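Local coordinates for protein transcriptional regulator AefR (Pseudomonas syringae pv. tomato, PDB 3CDL) that probably binds cis-regulatory DNA as a TetR-family transcription factor, pairing a predicted helix-turn-helix with an all-helical C-terminal domain in a two-chain assembly, at residues 59-64 and 107-112; 81-86 and 190-195. All blocks are in the same frame, centred on the assembly; numbering follows the deposited sequence.

Contact 1: 59-64 and 107-112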
loop_
_atom_site.group_PDB
_atom_site.type_symbol
_atom_site.label_atom_id
_atom_site.label_comp_id
_atom_site.label_asym_id
_atom_site.label_seq_id
_atom_site.Cartn_x
_atom_site.Cartn_y
_atom_site.Cartn_z
ATOM N N GLU B 59 8.587 18.147 -6.276
ATOM C CA GLU B 59 9.541 18.202 -5.182
ATOM C C GLU B 59 9.156 17.244 -4.069
ATOM O O GLU B 59 9.995 16.526 -3.544
ATOM C CB GLU B 59 9.625 19.621 -4.622
ATOM C CG GLU B 59 11.053 20.130 -4.394
ATOM C CD GLU B 59 11.779 19.431 -3.275
ATOM O OE1 GLU B 59 11.925 20.025 -2.186
ATOM O OE2 GLU B 59 12.218 18.287 -3.485
HETATM N N MSE B 60 7.874 17.247 -3.716
HETATM C CA MSE B 60 7.320 16.304 -2.753
HETATM C C MSE B 60 7.536 14.842 -3.142
HETATM O O MSE B 60 7.839 14.009 -2.290
HETATM C CB MSE B 60 5.831 16.558 -2.604
HETATM C CG MSE B 60 5.490 17.506 -1.500
HETATM SE SE MSE B 60 3.649 18.100 -1.601
HETATM C CE MSE B 60 2.698 16.477 -2.069
ATOM N N LEU B 61 7.360 14.536 -4.424
ATOM C CA LEU B 61 7.602 13.199 -4.943
ATOM C C LEU B 61 9.066 12.800 -4.725
ATOM O O LEU B 61 9.341 11.814 -4.031
ATOM C CB LEU B 61 7.221 13.140 -6.424
ATOM C CG LEU B 61 6.707 11.840 -7.031
ATOM C CD1 LEU B 61 5.458 11.333 -6.303
ATOM C CD2 LEU B 61 6.428 12.025 -8.526
ATOM N N GLN B 62 9.993 13.581 -5.290
ATOM C CA GLN B 62 11.437 13.363 -5.114
ATOM C C GLN B 62 11.765 12.996 -3.674
ATOM O O GLN B 62 12.508 12.056 -3.425
ATOM C CB GLN B 62 12.260 14.601 -5.515
ATOM C CG GLN B 62 11.978 15.214 -6.907
ATOM C CD GLN B 62 12.390 14.330 -8.087
ATOM O OE1 GLN B 62 13.405 14.586 -8.747
ATOM N NE2 GLN B 62 11.593 13.295 -8.366
ATOM N N ARG B 63 11.178 13.743 -2.739
ATOM C CA ARG B 63 11.391 13.585 -1.300
ATOM C C ARG B 63 10.870 12.279 -0.741
ATOM O O ARG B 63 11.343 11.809 0.295
ATOM C CB ARG B 63 10.686 14.702 -0.546
ATOM C CG ARG B 63 11.417 15.990 -0.492
ATOM C CD ARG B 63 10.710 16.913 0.470
ATOM N NE ARG B 63 11.156 18.295 0.324
ATOM C CZ ARG B 63 11.151 19.189 1.306
ATOM N NH1 ARG B 63 10.734 18.843 2.515
ATOM N NH2 ARG B 63 11.574 20.421 1.078
ATOM N N LEU B 64 9.879 11.711 -1.416
ATOM C CA LEU B 64 9.156 10.574 -0.881
ATOM C C LEU B 64 9.950 9.287 -0.990
ATOM O O LEU B 64 10.628 8.903 -0.045
ATOM C CB LEU B 64 7.786 10.429 -1.542
ATOM C CG LEU B 64 6.899 9.425 -0.814
ATOM C CD1 LEU B 64 6.820 9.774 0.660
ATOM C CD2 LEU B 64 5.533 9.380 -1.426
ATOM N N ARG B 107 1.301 10.417 2.842
ATOM C CA ARG B 107 -0.155 10.470 2.791
ATOM C C ARG B 107 -0.660 11.450 1.727
ATOM O O ARG B 107 -1.409 11.072 0.817
ATOM C CB ARG B 107 -0.724 10.859 4.143
ATOM C CG ARG B 107 -1.308 9.715 4.918
ATOM C CD ARG B 107 -1.815 10.178 6.281
ATOM N NE ARG B 107 -0.716 10.685 7.120
ATOM C CZ ARG B 107 -0.210 10.035 8.170
ATOM N NH1 ARG B 107 -0.714 8.860 8.532
ATOM N NH2 ARG B 107 0.790 10.563 8.874
ATOM N N VAL B 108 -0.243 12.710 1.823
ATOM C CA VAL B 108 -0.669 13.661 0.799
ATOM C C VAL B 108 -0.240 13.250 -0.624
ATOM O O VAL B 108 -1.005 13.469 -1.540
ATOM C CB VAL B 108 -0.470 15.203 1.158
ATOM C CG1 VAL B 108 -0.489 15.426 2.655
ATOM C CG2 VAL B 108 0.763 15.786 0.560
ATOM N N VAL B 109 0.925 12.616 -0.800
ATOM C CA VAL B 109 1.383 12.258 -2.162
ATOM C C VAL B 109 0.595 11.092 -2.770
ATOM O O VAL B 109 0.130 11.165 -3.911
ATOM C CB VAL B 109 2.929 12.000 -2.257
ATOM C CG1 VAL B 109 3.316 11.563 -3.647
ATOM C CG2 VAL B 109 3.689 13.255 -1.927
ATOM N N VAL B 110 0.463 10.022 -1.992
ATOM C CA VAL B 110 -0.456 8.949 -2.299
ATOM C C VAL B 110 -1.878 9.459 -2.499
ATOM O O VAL B 110 -2.559 9.075 -3.455
ATOM C CB VAL B 110 -0.439 7.871 -1.201
ATOM C CG1 VAL B 110 -1.457 6.755 -1.533
ATOM C CG2 VAL B 110 0.967 7.309 -1.060
ATOM N N GLY B 111 -2.327 10.322 -1.598
ATOM C CA GLY B 111 -3.651 10.915 -1.729
ATOM C C GLY B 111 -3.798 11.709 -3.013
ATOM O O GLY B 111 -4.874 11.747 -3.622
ATOM N N ALA B 112 -2.715 12.348 -3.429
ATOM C CA ALA B 112 -2.773 13.151 -4.627
ATOM C C ALA B 112 -2.652 12.297 -5.885
ATOM O O ALA B 112 -3.070 12.718 -6.947
ATOM C CB ALA B 112 -1.711 14.286 -4.598
#
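Helix 53-64, which follows the predicted helix-turn-helix of this TetR-family regulator, meets helix 100-114 of the AefR-like C-terminal region here. In TetR proteins the corresponding helix links the DNA-binding domain to the larger regulatory domain, and the packing of 59-64 on 107-112 is part of that junction. The segment axes come within 10.2 Å and cross steeply, at -118°, so a few side chains carry the whole contact, and all of them are apolar.

Val109 is the hub of the contact, touched by Met60, Leu61 and Leu64. Its CB lies 3.8 Å from Leu64 CD2, the two side chains meeting tip to tip. From CB the branches part. CG1, anti to the backbone N (chi1 177°), runs to Leu61, whose CD1 it meets at 3.4 Å with the two chains crossing nearly at right angles, and it also touches the Leu64 methyl. CG2, anti to the carbonyl carbon, turns to Met60, a selenomethionine: it lies 4.0 Å from Met60 CB and, farther along that chain, 3.4 Å from Met60 CE. Met60 and Val109 thus lie alongside, pointing opposite ways, with the bend of Met60 at its last torsion (chi3 41°) carrying the methyl back toward helix 100-114.

Around this cluster, Met60 also packs on Phe22 and Val108 on Ile19, both of helix 9-24, while Leu61 touches Trp123. On the flank of helix 53-64, Arg63 NE bonds Glu59 OE1 at 3.1 Å in a salt bridge between residues one helical turn apart; the oxygen lies near the guanidinium plane, but the donor stands above the carboxylate plane. Arg63 NH1 has a second acid partner in Glu12. The Met60 methyl ends in a fork between two valines, its CE also 3.3 Å from Val108 CG2.

Contact 2: 81-86 and 190-195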
loop_
_atom_site.group_PDB
_atom_site.type_symbol
_atom_site.label_atom_id
_atom_site.label_comp_id
_atom_site.label_asym_id
_atom_site.label_seq_id
_atom_site.Cartn_x
_atom_site.Cartn_y
_atom_site.Cartn_z
ATOM N N SER B 81 29.334 -10.273 7.787
ATOM C CA SER B 81 28.204 -11.164 7.506
ATOM C C SER B 81 27.057 -10.400 6.883
ATOM O O SER B 81 26.767 -9.272 7.293
ATOM C CB SER B 81 27.720 -11.892 8.764
ATOM O OG SER B 81 27.011 -11.017 9.613
ATOM N N LEU B 82 26.430 -11.020 5.882
ATOM C CA LEU B 82 25.204 -10.518 5.260
ATOM C C LEU B 82 24.190 -10.076 6.311
ATOM O O LEU B 82 23.633 -8.984 6.225
ATOM C CB LEU B 82 24.558 -11.597 4.380
ATOM C CG LEU B 82 25.287 -12.094 3.137
ATOM C CD1 LEU B 82 24.411 -13.109 2.416
ATOM C CD2 LEU B 82 25.669 -10.942 2.206
ATOM N N ARG B 83 23.974 -10.943 7.296
ATOM C CA ARG B 83 23.096 -10.662 8.412
ATOM C C ARG B 83 23.404 -9.292 9.030
ATOM O O ARG B 83 22.559 -8.393 9.013
ATOM C CB ARG B 83 23.231 -11.779 9.452
ATOM C CG ARG B 83 22.293 -11.643 10.617
ATOM C CD ARG B 83 22.188 -12.931 11.386
ATOM N NE ARG B 83 20.914 -12.955 12.098
ATOM C CZ ARG B 83 19.838 -13.635 11.711
ATOM N NH1 ARG B 83 18.741 -13.559 12.446
ATOM N NH2 ARG B 83 19.852 -14.393 10.613
ATOM N N GLU B 84 24.626 -9.133 9.538
ATOM C CA GLU B 84 25.023 -7.915 10.243
ATOM C C GLU B 84 24.747 -6.669 9.410
ATOM O O GLU B 84 24.070 -5.749 9.870
ATOM C CB GLU B 84 26.502 -7.974 10.630
ATOM C CG GLU B 84 26.876 -7.006 11.727
ATOM C CD GLU B 84 28.330 -6.592 11.663
ATOM O OE1 GLU B 84 29.221 -7.452 11.894
ATOM O OE2 GLU B 84 28.581 -5.397 11.375
ATOM N N GLN B 85 25.266 -6.657 8.182
ATOM C CA GLN B 85 25.069 -5.535 7.266
ATOM C C GLN B 85 23.626 -5.360 6.798
ATOM O O GLN B 85 23.165 -4.242 6.680
ATOM C CB GLN B 85 26.043 -5.591 6.074
ATOM C CG GLN B 85 25.994 -6.840 5.182
ATOM C CD GLN B 85 27.185 -6.917 4.216
ATOM O OE1 GLN B 85 27.404 -6.013 3.409
ATOM N NE2 GLN B 85 27.955 -7.995 4.300
ATOM N N LEU B 86 22.904 -6.449 6.552
ATOM C CA LEU B 86 21.501 -6.326 6.147
ATOM C C LEU B 86 20.610 -5.880 7.312
ATOM O O LEU B 86 19.639 -5.165 7.117
ATOM C CB LEU B 86 20.977 -7.616 5.469
ATOM C CG LEU B 86 19.515 -7.665 4.975
ATOM C CD1 LEU B 86 19.086 -6.427 4.179
ATOM C CD2 LEU B 86 19.239 -8.935 4.181
ATOM N N SER B 190 12.272 -10.630 11.670
ATOM C CA SER B 190 11.666 -11.645 10.804
ATOM C C SER B 190 11.834 -11.372 9.336
ATOM O O SER B 190 11.981 -12.313 8.568
ATOM C CB SER B 190 10.190 -11.979 11.102
ATOM O OG SER B 190 9.492 -10.827 11.478
ATOM N N ALA B 191 11.832 -10.103 8.942
ATOM C CA ALA B 191 12.081 -9.748 7.539
ATOM C C ALA B 191 13.413 -10.309 7.144
ATOM O O ALA B 191 13.476 -11.104 6.203
ATOM C CB ALA B 191 12.029 -8.253 7.324
ATOM N N LEU B 192 14.450 -9.934 7.910
ATOM C CA LEU B 192 15.829 -10.420 7.792
ATOM C C LEU B 192 15.891 -11.936 7.687
ATOM O O LEU B 192 16.443 -12.491 6.723
ATOM C CB LEU B 192 16.639 -9.982 9.029
ATOM C CG LEU B 192 18.160 -9.705 9.050
ATOM C CD1 LEU B 192 18.767 -9.977 10.437
ATOM C CD2 LEU B 192 18.932 -10.466 8.030
ATOM N N ASN B 193 15.335 -12.594 8.707
ATOM C CA ASN B 193 15.325 -14.056 8.820
ATOM C C ASN B 193 14.623 -14.710 7.646
ATOM O O ASN B 193 15.093 -15.701 7.097
ATOM C CB ASN B 193 14.654 -14.485 10.126
ATOM C CG ASN B 193 15.591 -14.391 11.322
ATOM O OD1 ASN B 193 16.776 -14.689 11.213
ATOM N ND2 ASN B 193 15.056 -13.974 12.473
HETATM N N MSE B 194 13.492 -14.148 7.263
HETATM C CA MSE B 194 12.747 -14.678 6.147
HETATM C C MSE B 194 13.540 -14.469 4.865
HETATM O O MSE B 194 13.693 -15.391 4.076
HETATM C CB MSE B 194 11.384 -14.004 6.048
HETATM C CG MSE B 194 10.577 -14.493 4.873
HETATM SE SE MSE B 194 8.707 -14.196 5.133
HETATM C CE MSE B 194 8.770 -13.959 7.077
ATOM N N PHE B 195 14.052 -13.254 4.688
ATOM C CA PHE B 195 14.736 -12.891 3.456
ATOM C C PHE B 195 15.974 -13.757 3.289
ATOM O O PHE B 195 16.112 -14.483 2.298
ATOM C CB PHE B 195 15.080 -11.383 3.376
ATOM C CG PHE B 195 15.661 -10.977 2.032
ATOM C CD1 PHE B 195 14.816 -10.681 0.948
ATOM C CD2 PHE B 195 17.041 -10.973 1.822
ATOM C CE1 PHE B 195 15.344 -10.355 -0.302
ATOM C CE2 PHE B 195 17.579 -10.653 0.567
ATOM C CZ PHE B 195 16.731 -10.335 -0.494
#
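Arg83 grips Asn193 through a single amide oxygen. The stronger bond runs from Arg83 NH1 to Asn193 OD1, 2.6 Å long and fairly straight at 159°; a weak one comes from Arg83 NH2 to the same OD1 at 3.1 Å. OD1 sits at the edge of the guanidinium, close to its plane, whereas NH1 stands above the carbonyl plane of the amide, the two flat groups being turned 36° apart. Arg83 spans the gap with CG anti to the backbone N (chi1 -176°) and the rest of the chain stretched out to NE. The bond ties the start of helix 82-97 to helix 181-199, roughly antiparallel to it in the all-helical C-terminal domain of this TetR-family protein.

Leu192 CD1 lies against one face of the guanidinium, offset toward its rim, and touches Arg83 CG at 3.9 Å. The other Leu192 methyl, CD2, meets Leu86 CD2 at 4.2 Å as the leucines pass antiparallel, side by side. Leu86 CD2 also reaches Phe195 CD2, 3.8 Å away and oblique to the ring.

At the N-cap of helix 82-97, Ser81 OG accepts the Glu84 N-H at 3.0 Å. Trp198 of the second subunit packs on Asn193, so this helix pair adjoins the dimer interface. The contact grades from a polar outer clasp to a leucine-phenylalanine interior, and the bridge probably pairs the arginine's charge with an amide dipole, since 190-195 offers no side-chain carboxylate.

Contacts 1 and 2 lie in different parts of the elongated chain, their centres 29 Å apart and their nearest atoms about 18 Å apart. Contact 1 is core, near the chain's centre, with four of its five touching residues buried, where helix 53-64 meets the C-terminal region; contact 2 is farther out and joins two helices within that region. They share no helix, but helix 82-97 falls between the two helices of contact 1 in sequence and helix 181-199 comes after both, so their segments alternate. Chemistry follows place: 59-64 and 107-112 meet through aliphatic groups alone, whereas 81-86 and 190-195 combine a buried apolar part with an exposed arginine at the rim. Both also touch the second subunit.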